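Local structure of LP04448p (Drosophila melanogaster, 2QK2) at residues L36-L39 against E40-T44. The protein is a microtubule plus-end tracking protein of the XMAP215/Dis1 family, whose TOG domain 2 probably binds tubulin. Residues are numbered along the deposited sequence; the frame is centred on the assembly and turned at random.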
loop_
_atom_site.group_PDB
_atom_site.type_symbol
_atom_site.label_atom_id
_atom_site.label_comp_id
_atom_site.label_asym_id
_atom_site.label_seq_id
_atom_site.Cartn_x
_atom_site.Cartn_y
_atom_site.Cartn_z
ATOM N N LEU A 36 -2.153 -0.870 -21.167
ATOM C CA LEU A 36 -1.645 -1.436 -19.920
ATOM C C LEU A 36 -0.774 -2.678 -20.154
ATOM O O LEU A 36 0.215 -2.888 -19.442
ATOM C CB LEU A 36 -2.804 -1.752 -18.960
ATOM C CG LEU A 36 -3.636 -0.542 -18.501
ATOM C CD1 LEU A 36 -4.707 -0.994 -17.525
ATOM C CD2 LEU A 36 -2.734 0.505 -17.839
ATOM N N GLU A 37 -1.136 -3.494 -21.146
ATOM C CA GLU A 37 -0.361 -4.700 -21.477
ATOM C C GLU A 37 1.066 -4.332 -21.835
ATOM O O GLU A 37 2.025 -4.914 -21.327
ATOM C CB GLU A 37 -0.928 -5.418 -22.697
ATOM C CG GLU A 37 -2.112 -6.300 -22.465
ATOM C CD GLU A 37 -2.386 -7.159 -23.687
ATOM O OE1 GLU A 37 -1.542 -8.032 -23.997
ATOM O OE2 GLU A 37 -3.426 -6.954 -24.344
ATOM N N VAL A 38 1.192 -3.385 -22.757
ATOM C CA VAL A 38 2.494 -2.935 -23.213
ATOM C C VAL A 38 3.298 -2.359 -22.057
ATOM O O VAL A 38 4.486 -2.642 -21.920
ATOM C CB VAL A 38 2.348 -1.876 -24.328
ATOM C CG1 VAL A 38 3.708 -1.339 -24.723
ATOM C CG2 VAL A 38 1.671 -2.503 -25.543
ATOM N N LEU A 39 2.646 -1.555 -21.222
ATOM C CA LEU A 39 3.321 -0.953 -20.080
ATOM C C LEU A 39 3.775 -2.027 -19.099
ATOM O O LEU A 39 4.921 -2.023 -18.648
ATOM C CB LEU A 39 2.397 0.027 -19.354
ATOM C CG LEU A 39 2.936 0.605 -18.038
ATOM C CD1 LEU A 39 4.182 1.444 -18.297
ATOM C CD2 LEU A 39 1.848 1.450 -17.383
ATOM N N GLU A 40 2.878 -2.949 -18.767
ATOM C CA GLU A 40 3.241 -3.995 -17.823
ATOM C C GLU A 40 4.469 -4.766 -18.295
ATOM O O GLU A 40 5.313 -5.147 -17.485
ATOM C CB GLU A 40 2.081 -4.963 -17.589
ATOM C CG GLU A 40 2.335 -5.869 -16.387
ATOM C CD GLU A 40 1.114 -6.664 -15.960
ATOM O OE1 GLU A 40 0.010 -6.074 -15.869
ATOM O OE2 GLU A 40 1.264 -7.878 -15.699
ATOM N N LYS A 41 4.577 -4.986 -19.603
ATOM C CA LYS A 41 5.725 -5.712 -20.144
ATOM C C LYS A 41 7.002 -4.880 -20.029
ATOM O O LYS A 41 8.072 -5.406 -19.696
ATOM C CB LYS A 41 5.491 -6.092 -21.606
ATOM C CG LYS A 41 6.634 -6.910 -22.197
ATOM C CD LYS A 41 6.423 -7.211 -23.671
ATOM C CE LYS A 41 7.575 -8.034 -24.231
ATOM N NZ LYS A 41 7.429 -8.244 -25.702
ATOM N N LEU A 42 6.895 -3.585 -20.318
ATOM C CA LEU A 42 8.047 -2.698 -20.207
ATOM C C LEU A 42 8.556 -2.700 -18.768
ATOM O O LEU A 42 9.759 -2.771 -18.529
ATOM C CB LEU A 42 7.671 -1.265 -20.597
ATOM C CG LEU A 42 7.458 -0.970 -22.082
ATOM C CD1 LEU A 42 6.974 0.466 -22.263
ATOM C CD2 LEU A 42 8.768 -1.209 -22.832
ATOM N N LEU A 43 7.632 -2.622 -17.814
ATOM C CA LEU A 43 7.991 -2.597 -16.400
ATOM C C LEU A 43 8.614 -3.910 -15.923
ATOM O O LEU A 43 9.504 -3.905 -15.071
ATOM C CB LEU A 43 6.761 -2.254 -15.549
ATOM C CG LEU A 43 6.200 -0.837 -15.740
ATOM C CD1 LEU A 43 4.884 -0.687 -14.983
ATOM C CD2 LEU A 43 7.213 0.191 -15.248
ATOM N N THR A 44 8.156 -5.034 -16.465
ATOM C CA THR A 44 8.721 -6.314 -16.058
ATOM C C THR A 44 10.071 -6.536 -16.741
ATOM O O THR A 44 10.957 -7.154 -16.164
ATOM C CB THR A 44 7.780 -7.499 -16.381
ATOM O OG1 THR A 44 7.589 -7.592 -17.795
ATOM C CG2 THR A 44 6.434 -7.305 -15.711
#
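Leu39 turns its CG anti to the backbone N (chi1 173°), whereas Leu43, one turn on, sets its CG anti to its own carbonyl carbon (chi1 -66°); with these different settings the two branched ends meet on one side of the helix. They cross at a slant, Leu39 CG lying 3.8 Å from Leu43 CD1, and Leu39 CD1 rests 4.0 Å from Leu43 CG. Beneath them the backbone closes the turn: Leu43 N donates to Leu39 O at 2.9 Å, arriving almost in line with the carbonyl. Leu43 CG also comes within 3.4 Å of Leu39 O, and the donor residue's side chain thus touches the carbonyl it bonds to. This is the i to i+4 apolar stripe of helix 29-45 in the TOG domain, an all-helical HEAT-repeat array, and it faces the neighbouring helices: Leu39 packs on Leu57 and Leu61 of helix 55-67 and on Cys80 of helix 71-88, while Leu43 reaches Leu83. With an alanine at Leu39, a gap would probably open among Leu43, Leu57 and Leu61, and Leu43 CD1 would lose its neighbour along the helix. A looser pair flanks the stripe, Val38 CG1 standing 4.5 Å from Leu42 CD1, with Leu42 CG set against Val38 O at 3.4 Å; Pro17 touches Val38 and Met16 touches Leu42. On the polar side, Glu37 directs its carboxylate back to Lys33 in a salt bridge, and Thr44 OG1 donates to Lys41 O at 2.9 Å, arriving well off the carbonyl axis at 110°.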